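Long-range contact in cytochrome P450 CYP260B1 (Sorangium cellulosum, PDB 5HIW), which is a bacterial haem protein of the cytochrome P450 superfamily, holding protoporphyrin IX with its iron in the mainly helical P450 fold: residues E231-L245 against P376-A389. Numbering follows the deposited sequence.
Sequences ETTSWMLANLLVALL and PRGAAAFGPDQIPA. With HEM (protoporphyrin IX containing Fe), chain B.
Buried, mostly apolar packing joins helix 232-245, whose first turns lie beside the haem, to the C-terminal loop and strands of the P450 fold, with W235 pressed into the bend of residues 376-384 and I387 lying farther along the helix. CB of W235 already points to the loop; CG, anti to the carbonyl carbon (chi1 -69°), lays the indole against that bend. A381 CB sits over one face, 3.6 Å from the centroid of the five-membered ring of W235, and P376 CG makes a second CH-pi contact, 3.9 Å from the centroid of the six-membered ring. At the indole edge, in its plane, P384 O comes to 3.3 Å from W235 CZ3. One turn on, N239 ND2 donates to F382 O at 2.9 Å (N-H...O 159°), the acceptor lying close to the amide plane; the same nitrogen also bonds C272 O. N239 OD1 faces P384 CD, 3.1 Å away, and the CA of G383. V242 CG2 meets P384 CG at 3.6 Å, I387 CD1 rests on A238 CB at 3.6 Å, and L245 CD1 touches I387 CG2. T232, T233 and M236 line the haem pocket, M236 SD lying 3.8 Å from the haem vinyl carbon CBB. Apolar contact thus carries most of the interface, while two carbonyl bonds fix the flip of the N239 amide and satisfy its buried nitrogen.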
loop_
_atom_site.group_PDB
_atom_site.type_symbol
_atom_site.label_atom_id
_atom_site.label_comp_id
_atom_site.label_asym_id
_atom_site.label_seq_id
_atom_site.Cartn_x
_atom_site.Cartn_y
_atom_site.Cartn_z
ATOM N N GLU A 231 -4.315 -5.118 -2.318
ATOM C CA GLU A 231 -4.566 -3.852 -3.062
ATOM C C GLU A 231 -3.489 -2.759 -3.014
ATOM O O GLU A 231 -3.200 -2.123 -4.037
ATOM C CB GLU A 231 -5.916 -3.278 -2.747
ATOM C CG GLU A 231 -6.975 -4.158 -3.444
ATOM C CD GLU A 231 -8.404 -3.583 -3.378
ATOM O OE1 GLU A 231 -8.512 -2.338 -3.262
ATOM O OE2 GLU A 231 -9.417 -4.385 -3.430
ATOM N N THR A 232 -2.841 -2.628 -1.884
ATOM C CA THR A 232 -1.742 -1.653 -1.733
ATOM C C THR A 232 -0.720 -1.882 -2.804
ATOM O O THR A 232 -0.227 -0.930 -3.418
ATOM C CB THR A 232 -1.093 -1.713 -0.327
ATOM O OG1 THR A 232 -0.702 -3.078 -0.058
ATOM C CG2 THR A 232 -2.056 -1.222 0.808
ATOM N N THR A 233 -0.302 -3.155 -3.022
ATOM C CA THR A 233 0.692 -3.438 -3.978
ATOM C C THR A 233 0.347 -2.900 -5.365
ATOM O O THR A 233 1.222 -2.379 -6.060
ATOM C CB THR A 233 0.946 -4.995 -4.070
ATOM O OG1 THR A 233 1.373 -5.471 -2.791
ATOM C CG2 THR A 233 2.022 -5.237 -5.075
ATOM N N SER A 234 -0.921 -3.075 -5.788
ATOM C CA SER A 234 -1.343 -2.591 -7.090
ATOM C C SER A 234 -1.237 -1.055 -7.241
ATOM O O SER A 234 -0.685 -0.600 -8.262
ATOM C CB SER A 234 -2.805 -3.027 -7.354
ATOM O OG SER A 234 -2.836 -4.453 -7.549
ATOM N N TRP A 235 -1.540 -0.346 -6.185
ATOM C CA TRP A 235 -1.529 1.178 -6.259
ATOM C C TRP A 235 -0.099 1.661 -6.234
ATOM O O TRP A 235 0.271 2.593 -7.006
ATOM C CB TRP A 235 -2.425 1.810 -5.286
ATOM C CG TRP A 235 -3.841 1.541 -5.645
ATOM C CD1 TRP A 235 -4.721 0.673 -4.997
ATOM C CD2 TRP A 235 -4.534 2.043 -6.781
ATOM N NE1 TRP A 235 -5.902 0.622 -5.686
ATOM C CE2 TRP A 235 -5.831 1.482 -6.757
ATOM C CE3 TRP A 235 -4.188 2.927 -7.817
ATOM C CZ2 TRP A 235 -6.754 1.720 -7.784
ATOM C CZ3 TRP A 235 -5.120 3.214 -8.806
ATOM C CH2 TRP A 235 -6.375 2.592 -8.803
ATOM N N MET A 236 0.777 0.968 -5.481
ATOM C CA MET A 236 2.236 1.300 -5.552
ATOM C C MET A 236 2.845 1.036 -6.892
ATOM O O MET A 236 3.601 1.865 -7.453
ATOM C CB MET A 236 3.027 0.545 -4.471
ATOM C CG MET A 236 4.582 0.653 -4.644
ATOM S SD MET A 236 5.381 0.227 -3.066
ATOM C CE MET A 236 7.076 0.673 -3.489
ATOM N N LEU A 237 2.519 -0.127 -7.467
ATOM C CA LEU A 237 2.983 -0.422 -8.798
ATOM C C LEU A 237 2.407 0.525 -9.811
ATOM O O LEU A 237 3.155 0.968 -10.700
ATOM C CB LEU A 237 2.690 -1.872 -9.190
ATOM C CG LEU A 237 3.396 -3.022 -8.397
ATOM C CD1 LEU A 237 2.825 -4.391 -8.808
ATOM C CD2 LEU A 237 4.872 -2.939 -8.628
ATOM N N ALA A 238 1.125 0.874 -9.681
ATOM C CA ALA A 238 0.496 1.740 -10.608
ATOM C C ALA A 238 1.242 3.095 -10.622
ATOM O O ALA A 238 1.609 3.606 -11.667
ATOM C CB ALA A 238 -0.966 2.000 -10.259
ATOM N N ASN A 239 1.487 3.667 -9.456
ATOM C CA ASN A 239 2.087 5.015 -9.450
ATOM C C ASN A 239 3.573 5.030 -9.751
ATOM O O ASN A 239 4.090 6.015 -10.248
ATOM C CB ASN A 239 1.818 5.637 -8.119
ATOM C CG ASN A 239 0.341 5.923 -7.888
ATOM O OD1 ASN A 239 -0.523 5.636 -8.714
ATOM N ND2 ASN A 239 0.067 6.544 -6.804
ATOM N N LEU A 240 4.262 3.887 -9.620
ATOM C CA LEU A 240 5.599 3.735 -10.084
ATOM C C LEU A 240 5.623 3.773 -11.588
ATOM O O LEU A 240 6.397 4.501 -12.240
ATOM C CB LEU A 240 6.199 2.434 -9.529
ATOM C CG LEU A 240 7.558 2.043 -10.050
ATOM C CD1 LEU A 240 8.553 3.152 -9.964
ATOM C CD2 LEU A 240 8.062 0.716 -9.437
ATOM N N LEU A 241 4.707 3.035 -12.211
ATOM C CA LEU A 241 4.680 3.053 -13.622
ATOM C C LEU A 241 4.312 4.477 -14.130
ATOM O O LEU A 241 4.838 4.867 -15.125
ATOM C CB LEU A 241 3.659 2.058 -14.129
ATOM C CG LEU A 241 4.173 0.614 -13.993
ATOM C CD1 LEU A 241 3.003 -0.239 -14.387
ATOM C CD2 LEU A 241 5.363 0.272 -14.800
ATOM N N VAL A 242 3.405 5.153 -13.461
ATOM C CA VAL A 242 3.044 6.536 -13.842
ATOM C C VAL A 242 4.307 7.374 -13.858
ATOM O O VAL A 242 4.622 8.059 -14.866
ATOM C CB VAL A 242 1.968 7.133 -12.942
ATOM C CG1 VAL A 242 1.821 8.681 -13.109
ATOM C CG2 VAL A 242 0.595 6.485 -13.181
ATOM N N ALA A 243 5.019 7.322 -12.764
ATOM C CA ALA A 243 6.254 8.131 -12.579
ATOM C C ALA A 243 7.236 7.812 -13.616
ATOM O O ALA A 243 7.914 8.739 -14.134
ATOM C CB ALA A 243 6.844 7.888 -11.225
ATOM N N LEU A 244 7.440 6.521 -13.923
ATOM C CA LEU A 244 8.393 6.199 -14.973
ATOM C C LEU A 244 7.920 6.614 -16.383
ATOM O O LEU A 244 8.666 7.272 -17.126
ATOM C CB LEU A 244 8.787 4.696 -15.003
ATOM C CG LEU A 244 9.478 4.315 -13.668
ATOM C CD1 LEU A 244 9.826 2.855 -13.647
ATOM C CD2 LEU A 244 10.716 5.141 -13.319
ATOM N N LEU A 245 6.720 6.215 -16.781
ATOM C CA LEU A 245 6.225 6.535 -18.109
ATOM C C LEU A 245 6.073 8.039 -18.313
ATOM O O LEU A 245 6.250 8.527 -19.440
ATOM C CB LEU A 245 4.910 5.890 -18.377
ATOM C CG LEU A 245 4.828 4.353 -18.325
ATOM C CD1 LEU A 245 3.379 3.915 -18.474
ATOM C CD2 LEU A 245 5.683 3.740 -19.388
ATOM N N PRO A 376 -9.694 6.368 -7.141
ATOM C CA PRO A 376 -9.591 5.804 -8.493
ATOM C C PRO A 376 -10.165 4.398 -8.570
ATOM O O PRO A 376 -9.785 3.521 -7.789
ATOM C CB PRO A 376 -8.081 5.768 -8.758
ATOM C CG PRO A 376 -7.505 5.631 -7.419
ATOM C CD PRO A 376 -8.371 6.430 -6.502
ATOM N N ARG A 377 -11.118 4.197 -9.473
ATOM C CA ARG A 377 -11.957 2.947 -9.510
ATOM C C ARG A 377 -12.611 2.607 -8.151
ATOM O O ARG A 377 -12.795 1.427 -7.847
ATOM C CB ARG A 377 -11.123 1.755 -10.000
ATOM C CG ARG A 377 -10.193 2.063 -11.174
ATOM C CD ARG A 377 -9.518 0.768 -11.631
ATOM N NE ARG A 377 -8.804 0.961 -12.890
ATOM C CZ ARG A 377 -8.638 0.043 -13.826
ATOM N NH1 ARG A 377 -9.087 -1.187 -13.657
ATOM N NH2 ARG A 377 -7.970 0.337 -14.911
ATOM N N GLY A 378 -12.921 3.636 -7.334
ATOM C CA GLY A 378 -13.411 3.454 -5.961
ATOM C C GLY A 378 -12.412 2.996 -4.879
ATOM O O GLY A 378 -12.782 2.846 -3.689
ATOM N N ALA A 379 -11.155 2.764 -5.242
ATOM C CA ALA A 379 -10.193 2.247 -4.282
ATOM C C ALA A 379 -9.837 3.305 -3.279
ATOM O O ALA A 379 -9.988 4.524 -3.536
ATOM C CB ALA A 379 -8.940 1.776 -4.996
ATOM N N ALA A 380 -9.314 2.850 -2.147
ATOM C CA ALA A 380 -8.853 3.747 -1.079
ATOM C C ALA A 380 -7.368 3.983 -1.332
ATOM O O ALA A 380 -6.518 3.361 -0.686
ATOM C CB ALA A 380 -9.055 3.133 0.296
ATOM N N ALA A 381 -7.055 4.826 -2.323
ATOM C CA ALA A 381 -5.661 5.060 -2.702
ATOM C C ALA A 381 -5.647 6.409 -3.325
ATOM O O ALA A 381 -6.714 6.950 -3.595
ATOM C CB ALA A 381 -5.234 4.068 -3.728
ATOM N N PHE A 382 -4.461 6.916 -3.619
ATOM C CA PHE A 382 -4.314 7.990 -4.618
ATOM C C PHE A 382 -3.688 7.444 -5.879
ATOM O O PHE A 382 -2.645 6.753 -5.855
ATOM C CB PHE A 382 -3.488 9.146 -4.102
ATOM C CG PHE A 382 -3.196 10.175 -5.165
ATOM C CD1 PHE A 382 -4.201 11.075 -5.531
ATOM C CD2 PHE A 382 -2.030 10.161 -5.869
ATOM C CE1 PHE A 382 -3.986 11.992 -6.570
ATOM C CE2 PHE A 382 -1.782 11.109 -6.871
ATOM C CZ PHE A 382 -2.796 12.016 -7.226
ATOM N N GLY A 383 -4.271 7.697 -7.045
ATOM C CA GLY A 383 -3.701 7.129 -8.216
ATOM C C GLY A 383 -4.537 7.355 -9.502
ATOM O O GLY A 383 -5.563 7.999 -9.400
ATOM N N PRO A 384 -4.106 6.770 -10.599
ATOM C CA PRO A 384 -4.715 6.918 -11.925
ATOM C C PRO A 384 -5.824 5.940 -12.129
ATOM O O PRO A 384 -5.833 4.846 -11.550
ATOM C CB PRO A 384 -3.566 6.627 -12.879
ATOM C CG PRO A 384 -2.780 5.617 -12.209
ATOM C CD PRO A 384 -2.837 6.024 -10.743
ATOM N N ASP A 385 -6.803 6.337 -12.959
ATOM C CA ASP A 385 -7.823 5.381 -13.358
ATOM C C ASP A 385 -7.430 4.361 -14.336
ATOM O O ASP A 385 -8.145 3.344 -14.460
ATOM C CB ASP A 385 -9.126 6.127 -13.732
ATOM C CG ASP A 385 -9.007 6.963 -14.968
ATOM O OD1 ASP A 385 -7.933 7.116 -15.587
ATOM O OD2 ASP A 385 -10.059 7.502 -15.325
ATOM N N GLN A 386 -6.315 4.561 -15.036
ATOM C CA GLN A 386 -5.730 3.616 -15.951
ATOM C C GLN A 386 -4.338 4.113 -16.330
ATOM O O GLN A 386 -3.968 5.303 -16.076
ATOM C CB GLN A 386 -6.560 3.377 -17.246
ATOM C CG GLN A 386 -7.032 4.699 -17.870
ATOM C CD GLN A 386 -7.530 4.507 -19.289
ATOM O OE1 GLN A 386 -6.922 3.793 -20.042
ATOM N NE2 GLN A 386 -8.598 5.147 -19.643
ATOM N N ILE A 387 -3.568 3.208 -16.913
ATOM C CA ILE A 387 -2.163 3.425 -17.250
ATOM C C ILE A 387 -1.906 2.985 -18.657
ATOM O O ILE A 387 -1.271 1.955 -18.944
ATOM C CB ILE A 387 -1.177 2.747 -16.269
ATOM C CG1 ILE A 387 -1.554 3.083 -14.848
ATOM C CG2 ILE A 387 0.216 3.287 -16.570
ATOM C CD1 ILE A 387 -0.873 2.160 -13.889
ATOM N N PRO A 388 -2.430 3.766 -19.598
ATOM C CA PRO A 388 -2.328 3.378 -21.020
ATOM C C PRO A 388 -0.907 3.434 -21.528
ATOM O O PRO A 388 -0.318 4.509 -21.530
ATOM C CB PRO A 388 -3.182 4.447 -21.736
ATOM C CG PRO A 388 -3.815 5.288 -20.696
ATOM C CD PRO A 388 -3.040 5.090 -19.412
ATOM N N ALA A 389 -0.374 2.335 -22.047
ATOM C CA ALA A 389 0.954 2.304 -22.602
ATOM C C ALA A 389 1.083 1.706 -24.004
ATOM O O ALA A 389 0.246 0.919 -24.442
ATOM C CB ALA A 389 1.894 1.560 -21.678
HETATM C CHA HEM B . 0.896 -0.928 7.943
HETATM C CHB HEM B . 1.149 1.255 3.606
HETATM C CHC HEM B . 2.392 -2.913 1.578
HETATM C CHD HEM B . 1.184 -5.129 5.650
HETATM C C1A HEM B . 0.923 0.040 6.979
HETATM C C2A HEM B . 0.705 1.429 7.184
HETATM C C3A HEM B . 0.814 2.053 5.969
HETATM C C4A HEM B . 0.982 1.022 4.987
HETATM C CMA HEM B . 0.635 3.562 5.705
HETATM C CAA HEM B . 0.544 2.123 8.532
HETATM C CBA HEM B . -0.902 1.965 9.030
HETATM C CGA HEM B . -1.199 2.831 10.205
HETATM O O1A HEM B . -0.245 3.363 10.862
HETATM O O2A HEM B . -2.385 3.185 10.421
HETATM C C1B HEM B . 1.451 0.329 2.683
HETATM C C2B HEM B . 1.755 0.672 1.321
HETATM C C3B HEM B . 2.127 -0.531 0.752
HETATM C C4B HEM B . 2.010 -1.587 1.760
HETATM C CMB HEM B . 1.657 2.015 0.575
HETATM C CAB HEM B . 2.460 -0.621 -0.649
HETATM C CBB HEM B . 2.540 -1.652 -1.421
HETATM C C1C HEM B . 2.176 -3.910 2.528
HETATM C C2C HEM B . 2.465 -5.287 2.266
HETATM C C3C HEM B . 2.108 -5.909 3.431
HETATM C C4C HEM B . 1.578 -4.947 4.342
HETATM C CMC HEM B . 3.026 -5.732 0.937
HETATM C CAC HEM B . 2.208 -7.344 3.757
HETATM C CBC HEM B . 3.144 -8.100 3.203
HETATM C C1D HEM B . 1.022 -4.113 6.584
HETATM C C2D HEM B . 0.727 -4.465 7.999
HETATM C C3D HEM B . 0.637 -3.307 8.642
HETATM C C4D HEM B . 0.909 -2.271 7.634
HETATM C CMD HEM B . 0.476 -5.841 8.584
HETATM C CAD HEM B . 0.422 -3.071 10.146
HETATM C CBD HEM B . 1.785 -2.948 10.800
HETATM C CGD HEM B . 1.703 -2.745 12.319
HETATM O O1D HEM B . 0.663 -2.291 12.888
HETATM O O2D HEM B . 2.705 -3.016 13.063
HETATM N NA HEM B . 1.116 -0.176 5.598
HETATM N NB HEM B . 1.743 -0.973 2.908
HETATM N NC HEM B . 1.719 -3.700 3.754
HETATM N ND HEM B . 1.101 -2.771 6.408
HETATM FE FE HEM B . 1.449 -1.894 4.711
HETATM O O HOH W 1 -0.796 -2.046 4.258
#